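Local coordinates for isomaltodextranase (Arthrobacter globiformis, PDB 5AWO), which hydrolyses (1->6)-alpha-D-glucosidic linkages in polysaccharides, removing successive isomaltose units from the non-reducing ends of the chains, at residues 281-286 against 292-297; 297-302 against 333-338; 301-306 against 389-394. One frame throughout, in Å; residues are numbered along the deposited sequence.

Interaction 1. Residues 281-286 against 292-297; sequences MRQNWQ and WANPFC
Arg282 O, Asn284 O and Ala293 N all grip one water, which ties the two segments together where no clear direct hydrogen bond joins them. The water donates to Arg282 O (2.8 Å) and to Asn284 O, and accepts from Ala293 N (2.9 Å), so each backbone group has a mate. Asn284 O also receives a weak bond from Arg282 NH1; the guanidinium has firmer partners in Pro290 O and Asn291 O. Its plane is sandwiched, with Gln286 OE1 above the centre of one face and Ala293 N over the opposite face, offset toward the rim. Arg282 CG lies 3.7 Å from Ala293 CB, and the same methyl is met by Met281 CE at 3.8 Å, so two side chains of the loop flank it. The indole of Trp292 is buried. Although its CB points away from 281-286, CG sits anti to the carbonyl carbon (chi1 -70°), and the ring turns back toward that loop. Trp285 CD1 stands over its six-membered ring, 3.4 Å from CZ2 of Trp292; the planes meet at 63°, an edge-to-face (T-shaped) pair. Cys297 O lies over the opposite face of Trp292, while Gln283 O approaches in plane at CD1 of that ring, 3.7 Å away. With Trp292 cut back to an alanine, the Trp285 edge would probably lose the face it rests on and a gap would open between it and Cys297 O. Gln283 OE1, hydrogen-bonded to Arg412, comes within 3.1 Å of Cys297 SG. Asn294 is the N-cap of helix 295-302, and loop 281-286 folds over this helix start, within the beta-alpha-beta crossover between barrel strands 263-265 and 312-314 of the GH27 TIM barrel.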
loop_
_atom_site.group_PDB
_atom_site.type_symbol
_atom_site.label_atom_id
_atom_site.label_comp_id
_atom_site.label_asym_id
_atom_site.label_seq_id
_atom_site.Cartn_x
_atom_site.Cartn_y
_atom_site.Cartn_z
ATOM N N MET A 281 -17.832 12.823 5.058
ATOM C CA MET A 281 -18.640 11.683 5.535
ATOM C C MET A 281 -18.638 11.545 7.037
ATOM O O MET A 281 -19.670 11.757 7.693
ATOM C CB MET A 281 -18.244 10.360 4.878
ATOM C CG MET A 281 -18.448 10.355 3.380
ATOM S SD MET A 281 -17.684 8.939 2.563
ATOM C CE MET A 281 -15.969 9.352 2.775
ATOM N N ARG A 282 -17.509 11.142 7.586
ATOM C CA ARG A 282 -17.291 11.036 9.033
ATOM C C ARG A 282 -15.785 10.970 9.210
ATOM O O ARG A 282 -15.078 10.484 8.316
ATOM C CB ARG A 282 -17.926 9.790 9.653
ATOM C CG ARG A 282 -17.511 8.465 9.019
ATOM C CD ARG A 282 -17.951 7.217 9.774
ATOM N NE ARG A 282 -17.660 6.002 8.991
ATOM C CZ ARG A 282 -16.603 5.199 9.118
ATOM N NH1 ARG A 282 -15.662 5.372 10.031
ATOM N NH2 ARG A 282 -16.483 4.204 8.246
ATOM N N GLN A 283 -15.297 11.421 10.350
ATOM C CA GLN A 283 -13.894 11.403 10.652
ATOM C C GLN A 283 -13.528 10.326 11.649
ATOM O O GLN A 283 -12.342 10.010 11.807
ATOM C CB GLN A 283 -13.466 12.771 11.182
ATOM C CG GLN A 283 -13.956 13.959 10.374
ATOM C CD GLN A 283 -13.469 13.944 8.937
ATOM O OE1 GLN A 283 -12.296 13.709 8.675
ATOM N NE2 GLN A 283 -14.356 14.203 8.016
ATOM N N ASN A 284 -14.519 9.794 12.359
ATOM C CA ASN A 284 -14.238 8.816 13.401
ATOM C C ASN A 284 -13.867 7.447 12.863
ATOM O O ASN A 284 -14.234 7.108 11.733
ATOM C CB ASN A 284 -15.451 8.655 14.333
ATOM C CG ASN A 284 -16.641 8.091 13.619
ATOM O OD1 ASN A 284 -17.295 8.792 12.843
ATOM N ND2 ASN A 284 -16.918 6.802 13.838
ATOM N N TRP A 285 -13.108 6.701 13.646
ATOM C CA TRP A 285 -12.817 5.299 13.409
ATOM C C TRP A 285 -13.978 4.427 13.847
ATOM O O TRP A 285 -14.690 4.747 14.819
ATOM C CB TRP A 285 -11.589 4.929 14.216
ATOM C CG TRP A 285 -11.137 3.492 14.184
ATOM C CD1 TRP A 285 -10.248 2.928 13.314
ATOM C CD2 TRP A 285 -11.505 2.453 15.106
ATOM N NE1 TRP A 285 -10.041 1.602 13.633
ATOM C CE2 TRP A 285 -10.798 1.291 14.729
ATOM C CE3 TRP A 285 -12.361 2.401 16.212
ATOM C CZ2 TRP A 285 -10.909 0.087 15.420
ATOM C CZ3 TRP A 285 -12.456 1.205 16.900
ATOM C CH2 TRP A 285 -11.739 0.073 16.496
ATOM N N GLN A 286 -14.146 3.287 13.170
ATOM C CA GLN A 286 -15.072 2.253 13.621
ATOM C C GLN A 286 -14.361 0.919 13.465
ATOM O O GLN A 286 -13.396 0.801 12.700
ATOM C CB GLN A 286 -16.367 2.272 12.810
ATOM C CG GLN A 286 -16.178 1.924 11.345
ATOM C CD GLN A 286 -17.445 1.988 10.532
ATOM O OE1 GLN A 286 -18.342 2.798 10.793
ATOM N NE2 GLN A 286 -17.518 1.131 9.496
ATOM N N TRP A 292 -11.944 3.808 8.582
ATOM C CA TRP A 292 -12.157 5.229 8.292
ATOM C C TRP A 292 -12.851 5.399 6.946
ATOM O O TRP A 292 -12.604 4.633 5.995
ATOM C CB TRP A 292 -10.826 5.984 8.295
ATOM C CG TRP A 292 -10.203 6.134 9.646
ATOM C CD1 TRP A 292 -10.494 7.091 10.576
ATOM C CD2 TRP A 292 -9.176 5.319 10.222
ATOM N NE1 TRP A 292 -9.712 6.928 11.690
ATOM C CE2 TRP A 292 -8.907 5.838 11.509
ATOM C CE3 TRP A 292 -8.469 4.191 9.795
ATOM C CZ2 TRP A 292 -7.947 5.274 12.346
ATOM C CZ3 TRP A 292 -7.529 3.622 10.643
ATOM C CH2 TRP A 292 -7.281 4.148 11.900
ATOM N N ALA A 293 -13.729 6.404 6.831
ATOM C CA ALA A 293 -14.508 6.584 5.616
ATOM C C ALA A 293 -13.767 7.327 4.517
ATOM O O ALA A 293 -13.811 6.931 3.368
ATOM C CB ALA A 293 -15.824 7.294 5.908
ATOM N N ASN A 294 -13.104 8.429 4.871
ATOM C CA ASN A 294 -12.417 9.246 3.870
ATOM C C ASN A 294 -10.930 8.933 3.885
ATOM O O ASN A 294 -10.376 8.506 4.922
ATOM C CB ASN A 294 -12.700 10.752 4.068
ATOM C CG ASN A 294 -12.144 11.300 5.360
ATOM O OD1 ASN A 294 -12.891 11.523 6.351
ATOM N ND2 ASN A 294 -10.873 11.495 5.409
ATOM N N PRO A 295 -10.256 9.089 2.731
ATOM C CA PRO A 295 -8.841 8.690 2.650
ATOM C C PRO A 295 -7.875 9.605 3.387
ATOM O O PRO A 295 -6.808 9.140 3.793
ATOM C CB PRO A 295 -8.578 8.619 1.146
ATOM C CG PRO A 295 -9.612 9.561 0.548
ATOM C CD PRO A 295 -10.834 9.334 1.395
ATOM N N PHE A 296 -8.222 10.877 3.635
ATOM C CA PHE A 296 -7.352 11.646 4.502
ATOM C C PHE A 296 -7.193 10.916 5.826
ATOM O O PHE A 296 -6.067 10.738 6.317
ATOM C CB PHE A 296 -7.862 13.060 4.743
ATOM C CG PHE A 296 -7.441 14.058 3.704
ATOM C CD1 PHE A 296 -6.140 14.567 3.716
ATOM C CD2 PHE A 296 -8.316 14.531 2.749
ATOM C CE1 PHE A 296 -5.739 15.497 2.773
ATOM C CE2 PHE A 296 -7.925 15.463 1.821
ATOM C CZ PHE A 296 -6.622 15.961 1.829
ATOM N N CYS A 297 -8.300 10.481 6.417
ATOM C CA CYS A 297 -8.250 9.805 7.708
ATOM C C CYS A 297 -7.737 8.375 7.560
ATOM O O CYS A 297 -6.989 7.899 8.427
ATOM C CB CYS A 297 -9.616 9.761 8.364
ATOM S SG CYS A 297 -10.199 11.390 8.923
HETATM O O HOH W 1 -13.646 8.164 9.112
#

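Interaction 2. Residues 297-302 against 333-338; sequences CGFTGW and MNLMVA
Phe299, Leu335 and Met336 make up the whole of this helix-to-helix contact, and Phe299 has by far the most surface buried in it. The two segments come no nearer than 8.8 Å between the CA atoms of Phe299 and Leu335, a separation that only side chains bridge; no hydrogen bond crosses. Phe299 points from its helix toward 333-338 and presents the CD2, CE2 and CZ atoms of its ring. Leu335 comes obliquely to CD2 and CE2: its CG is 3.8 Å from Phe299 CD2, and Leu335 CD1 and CD2 lie 3.9 and 4.0 Å from that same Phe299 CD2. With CG anti to the backbone N (chi1 180°), the isobutyl group is carried across the gap from a CB that does not itself aim at the ring. Met336 meets the ring beside its CE2-CZ bond. Its CB points away from 297-302, but a bend at chi2 (-58°) turns the thioether back, so that SD is 3.8 Å from both CE2 and CZ of Phe299. The sulfur lies 4.9 Å from the ring centroid and 89° off the ring normal, which puts it squarely at the edge: an in-plane Met-aromatic contact. Branched aliphatic carbon and sulfur thus both pack on the phenyl ring, and all three residues are buried. Around this pairing, Trp396 of strand 395-399 also touches Phe299, and Phe410 of strand 405-410 lies against Leu335, so the sandwich domain packs beside both helices, while Met336 rests on Leu343 of barrel strand 343-345.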
loop_
_atom_site.group_PDB
_atom_site.type_symbol
_atom_site.label_atom_id
_atom_site.label_comp_id
_atom_site.label_asym_id
_atom_site.label_seq_id
_atom_site.Cartn_x
_atom_site.Cartn_y
_atom_site.Cartn_z
ATOM N N CYS A 297 -8.300 10.481 6.417
ATOM C CA CYS A 297 -8.250 9.805 7.708
ATOM C C CYS A 297 -7.737 8.375 7.560
ATOM O O CYS A 297 -6.989 7.899 8.427
ATOM C CB CYS A 297 -9.616 9.761 8.364
ATOM S SG CYS A 297 -10.199 11.390 8.923
ATOM N N GLY A 298 -8.138 7.660 6.514
ATOM C CA GLY A 298 -7.688 6.290 6.364
ATOM C C GLY A 298 -6.198 6.149 6.087
ATOM O O GLY A 298 -5.527 5.251 6.634
ATOM N N PHE A 299 -5.647 6.979 5.209
ATOM C CA PHE A 299 -4.217 6.954 4.966
ATOM C C PHE A 299 -3.501 7.292 6.268
ATOM O O PHE A 299 -2.508 6.634 6.632
ATOM C CB PHE A 299 -3.804 7.985 3.914
ATOM C CG PHE A 299 -4.065 7.589 2.469
ATOM C CD1 PHE A 299 -3.712 6.341 1.960
ATOM C CD2 PHE A 299 -4.600 8.524 1.586
ATOM C CE1 PHE A 299 -3.889 6.036 0.618
ATOM C CE2 PHE A 299 -4.786 8.221 0.255
ATOM C CZ PHE A 299 -4.426 6.975 -0.231
ATOM N N THR A 300 -3.963 8.342 6.961
ATOM C CA THR A 300 -3.322 8.751 8.220
ATOM C C THR A 300 -3.379 7.622 9.257
ATOM O O THR A 300 -2.384 7.290 9.914
ATOM C CB THR A 300 -3.963 10.024 8.747
ATOM O OG1 THR A 300 -3.774 11.080 7.793
ATOM C CG2 THR A 300 -3.375 10.458 10.078
ATOM N N GLY A 301 -4.543 7.023 9.390
ATOM C CA GLY A 301 -4.809 5.990 10.400
ATOM C C GLY A 301 -4.128 4.662 10.194
ATOM O O GLY A 301 -3.826 3.982 11.180
ATOM N N TRP A 302 -3.858 4.300 8.931
ATOM C CA TRP A 302 -3.200 3.033 8.609
ATOM C C TRP A 302 -1.730 3.242 8.271
ATOM O O TRP A 302 -1.046 2.274 7.936
ATOM C CB TRP A 302 -3.953 2.327 7.461
ATOM C CG TRP A 302 -5.164 1.606 7.946
ATOM C CD1 TRP A 302 -6.469 1.860 7.660
ATOM C CD2 TRP A 302 -5.159 0.473 8.829
ATOM N NE1 TRP A 302 -7.272 0.955 8.294
ATOM C CE2 TRP A 302 -6.492 0.090 9.024
ATOM C CE3 TRP A 302 -4.139 -0.267 9.460
ATOM C CZ2 TRP A 302 -6.848 -0.973 9.855
ATOM C CZ3 TRP A 302 -4.483 -1.322 10.245
ATOM C CH2 TRP A 302 -5.823 -1.682 10.450
ATOM N N MET A 333 -4.913 14.329 -6.239
ATOM C CA MET A 333 -3.725 13.662 -6.759
ATOM C C MET A 333 -2.590 13.734 -5.740
ATOM O O MET A 333 -1.915 12.740 -5.456
ATOM C CB MET A 333 -3.306 14.322 -8.060
ATOM C CG MET A 333 -2.091 13.709 -8.731
ATOM S SD MET A 333 -2.447 12.024 -9.294
ATOM C CE MET A 333 -0.901 11.595 -10.106
ATOM N N ASN A 334 -2.408 14.894 -5.114
ATOM C CA ASN A 334 -1.317 15.070 -4.164
ATOM C C ASN A 334 -1.443 14.141 -2.949
ATOM O O ASN A 334 -0.430 13.634 -2.421
ATOM C CB ASN A 334 -1.254 16.524 -3.682
ATOM C CG ASN A 334 -0.723 17.492 -4.720
ATOM O OD1 ASN A 334 -0.082 17.096 -5.701
ATOM N ND2 ASN A 334 -1.001 18.786 -4.515
ATOM N N LEU A 335 -2.661 13.888 -2.491
ATOM C CA LEU A 335 -2.849 12.976 -1.370
ATOM C C LEU A 335 -2.460 11.553 -1.741
ATOM O O LEU A 335 -1.782 10.864 -0.971
ATOM C CB LEU A 335 -4.313 13.006 -0.886
ATOM C CG LEU A 335 -4.634 12.075 0.291
ATOM C CD1 LEU A 335 -3.837 12.389 1.550
ATOM C CD2 LEU A 335 -6.152 12.113 0.610
ATOM N N MET A 336 -2.897 11.093 -2.906
ATOM C CA MET A 336 -2.573 9.725 -3.332
ATOM C C MET A 336 -1.059 9.564 -3.449
ATOM O O MET A 336 -0.485 8.562 -2.992
ATOM C CB MET A 336 -3.246 9.364 -4.674
ATOM C CG MET A 336 -4.769 9.494 -4.705
ATOM S SD MET A 336 -5.593 8.477 -3.465
ATOM C CE MET A 336 -7.281 8.915 -3.859
ATOM N N VAL A 337 -0.417 10.548 -4.061
ATOM C CA VAL A 337 1.033 10.477 -4.231
ATOM C C VAL A 337 1.751 10.554 -2.875
ATOM O O VAL A 337 2.683 9.769 -2.582
ATOM C CB VAL A 337 1.545 11.567 -5.201
ATOM C CG1 VAL A 337 3.068 11.663 -5.192
ATOM C CG2 VAL A 337 1.004 11.304 -6.576
ATOM N N ALA A 338 1.347 11.477 -2.011
ATOM C CA ALA A 338 1.970 11.614 -0.695
ATOM C C ALA A 338 1.948 10.296 0.067
ATOM O O ALA A 338 2.917 9.939 0.763
ATOM C CB ALA A 338 1.294 12.705 0.114
#

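Interaction 3. Residues 301-306 against 389-394; sequences GWSHRN and GSRDTE
At the seam between the catalytic barrel and the C-terminal beta sandwich, Arg391 extends its guanidinium from strand 391-392 to the last turn of helix 295-302 and the 3-10 segment 303-305. NH1 does the gripping. It donates to His304 ND1 at 3.2 Å with an N-H...N angle of 150°, and more weakly to Gly301 O at 3.0 Å, where the bond is bent to 121°; Thr300 O is a further, stronger partner. The ring and guanidinium planes are turned 61° from each other; His304 ND1 lies near the guanidinium plane, whereas NH1 is tilted out of the imidazole plane. The Arg391 chain is extended from CG to NE, which carries the charge well away from its strand. A cation set among carbonyls at a helix C-terminus would probably be favoured by the helix dipole. In this domain interface an edge strand of the sandwich's seven-stranded sheet supplies the donor, the barrel's helix and 3-10 segment the acceptors. His304 NE2 bonds Asp253 OD1, which fits ND1 acting as acceptor. Ser303 OG lies 3.6 Å from Arg391 NH1 and bonds Thr300 O and Tyr378 OH. Just beyond Arg391, Asp392 OD1 accepts from Glu394 N (2.9 Å), an Asx turn where the chain turns a corner.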
loop_
_atom_site.group_PDB
_atom_site.type_symbol
_atom_site.label_atom_id
_atom_site.label_comp_id
_atom_site.label_asym_id
_atom_site.label_seq_id
_atom_site.Cartn_x
_atom_site.Cartn_y
_atom_site.Cartn_z
ATOM N N GLY A 301 -4.543 7.023 9.390
ATOM C CA GLY A 301 -4.809 5.990 10.400
ATOM C C GLY A 301 -4.128 4.662 10.194
ATOM O O GLY A 301 -3.826 3.982 11.180
ATOM N N TRP A 302 -3.858 4.300 8.931
ATOM C CA TRP A 302 -3.200 3.033 8.609
ATOM C C TRP A 302 -1.730 3.242 8.271
ATOM O O TRP A 302 -1.046 2.274 7.936
ATOM C CB TRP A 302 -3.953 2.327 7.461
ATOM C CG TRP A 302 -5.164 1.606 7.946
ATOM C CD1 TRP A 302 -6.469 1.860 7.660
ATOM C CD2 TRP A 302 -5.159 0.473 8.829
ATOM N NE1 TRP A 302 -7.272 0.955 8.294
ATOM C CE2 TRP A 302 -6.492 0.090 9.024
ATOM C CE3 TRP A 302 -4.139 -0.267 9.460
ATOM C CZ2 TRP A 302 -6.848 -0.973 9.855
ATOM C CZ3 TRP A 302 -4.483 -1.322 10.245
ATOM C CH2 TRP A 302 -5.823 -1.682 10.450
ATOM N N SER A 303 -1.218 4.471 8.407
ATOM C CA SER A 303 0.142 4.768 8.005
ATOM C C SER A 303 1.220 3.981 8.745
ATOM O O SER A 303 2.285 3.766 8.190
ATOM C CB SER A 303 0.438 6.269 8.099
ATOM O OG SER A 303 0.336 6.770 9.415
ATOM N N HIS A 304 0.936 3.590 9.981
ATOM C CA HIS A 304 1.884 2.757 10.753
ATOM C C HIS A 304 2.136 1.401 10.078
ATOM O O HIS A 304 3.140 0.722 10.390
ATOM C CB HIS A 304 1.426 2.578 12.198
ATOM C CG HIS A 304 0.103 1.906 12.336
ATOM N ND1 HIS A 304 -1.082 2.524 11.991
ATOM C CD2 HIS A 304 -0.231 0.661 12.750
ATOM C CE1 HIS A 304 -2.083 1.689 12.184
ATOM N NE2 HIS A 304 -1.588 0.541 12.622
ATOM N N ARG A 305 1.247 0.989 9.167
ATOM C CA ARG A 305 1.392 -0.249 8.399
ATOM C C ARG A 305 1.964 -0.076 6.995
ATOM O O ARG A 305 2.000 -1.056 6.222
ATOM C CB ARG A 305 0.033 -0.953 8.307
ATOM C CG ARG A 305 -0.502 -1.469 9.639
ATOM C CD ARG A 305 0.501 -2.410 10.296
ATOM N NE ARG A 305 -0.103 -3.406 11.146
ATOM C CZ ARG A 305 0.583 -4.345 11.792
ATOM N NH1 ARG A 305 1.913 -4.340 11.733
ATOM N NH2 ARG A 305 -0.090 -5.245 12.510
ATOM N N ASN A 306 2.393 1.140 6.649
ATOM C CA ASN A 306 2.866 1.376 5.286
ATOM C C ASN A 306 4.382 1.196 5.155
ATOM O O ASN A 306 5.060 0.882 6.135
ATOM C CB ASN A 306 2.378 2.715 4.742
ATOM C CG ASN A 306 3.162 3.911 5.241
ATOM O OD1 ASN A 306 4.259 3.805 5.791
ATOM N ND2 ASN A 306 2.617 5.103 4.982
ATOM N N GLY A 389 -5.858 13.184 17.428
ATOM C CA GLY A 389 -4.755 14.122 17.577
ATOM C C GLY A 389 -3.376 13.542 17.386
ATOM O O GLY A 389 -2.398 14.278 17.307
ATOM N N SER A 390 -3.272 12.206 17.309
ATOM C CA SER A 390 -1.964 11.572 17.375
ATOM C C SER A 390 -1.168 11.688 16.096
ATOM O O SER A 390 0.040 11.431 16.085
ATOM C CB SER A 390 -2.108 10.105 17.722
ATOM O OG SER A 390 -2.672 9.373 16.630
ATOM N N ARG A 391 -1.835 12.056 14.985
ATOM C CA ARG A 391 -1.197 12.187 13.681
ATOM C C ARG A 391 -1.899 13.316 12.933
ATOM O O ARG A 391 -3.072 13.583 13.164
ATOM C CB ARG A 391 -1.272 10.874 12.869
ATOM C CG ARG A 391 -0.747 9.655 13.611
ATOM C CD ARG A 391 -1.044 8.367 12.867
ATOM N NE ARG A 391 -0.801 7.217 13.730
ATOM C CZ ARG A 391 -1.030 5.958 13.417
ATOM N NH1 ARG A 391 -1.566 5.639 12.239
ATOM N NH2 ARG A 391 -0.722 4.995 14.287
ATOM N N ASP A 392 -1.137 13.992 12.063
ATOM C CA ASP A 392 -1.653 15.166 11.339
ATOM C C ASP A 392 -2.035 14.766 9.917
ATOM O O ASP A 392 -1.178 14.544 9.081
ATOM C CB ASP A 392 -0.586 16.249 11.322
ATOM C CG ASP A 392 -1.125 17.596 10.914
ATOM O OD1 ASP A 392 -2.133 17.644 10.156
ATOM O OD2 ASP A 392 -0.544 18.629 11.335
ATOM N N THR A 393 -3.344 14.744 9.652
ATOM C CA THR A 393 -3.849 14.384 8.329
ATOM C C THR A 393 -3.428 15.363 7.229
ATOM O O THR A 393 -3.497 14.997 6.061
ATOM C CB THR A 393 -5.396 14.285 8.274
ATOM O OG1 THR A 393 -5.981 15.584 8.483
ATOM C CG2 THR A 393 -5.933 13.288 9.267
ATOM N N GLU A 394 -2.979 16.573 7.586
ATOM C CA GLU A 394 -2.766 17.646 6.640
ATOM C C GLU A 394 -1.305 17.945 6.312
ATOM O O GLU A 394 -1.027 18.821 5.525
ATOM C CB GLU A 394 -3.452 18.901 7.143
ATOM C CG GLU A 394 -4.965 18.784 7.165
ATOM C CD GLU A 394 -5.591 20.016 7.738
ATOM O OE1 GLU A 394 -5.352 20.348 8.928
ATOM O OE2 GLU A 394 -6.358 20.691 6.991
#

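In the fold
Helix 295-302 is common to all three contacts, which lie with their centres 9 to 12 Å apart. Interaction 1 closes first along the chain, at the start of the helix; interaction 2 takes over from the shared Cys297 and reaches 333-338, and interaction 3 starts from Gly301 and Trp302, which it shares with interaction 2, and reaches 389-394. They also touch directly: Trp292 CH2 packs 3.4 Å from Gly301 CA, and Phe296 reaches Leu335. The helix, sitting in the crossover between strands 263-265 and 312-314, is therefore joined to its own preceding loop, to barrel helix 326-339 and to the C-terminal beta sandwich, linking barrel to sandwich away from the active-site aspartates Asp201 and Asp262.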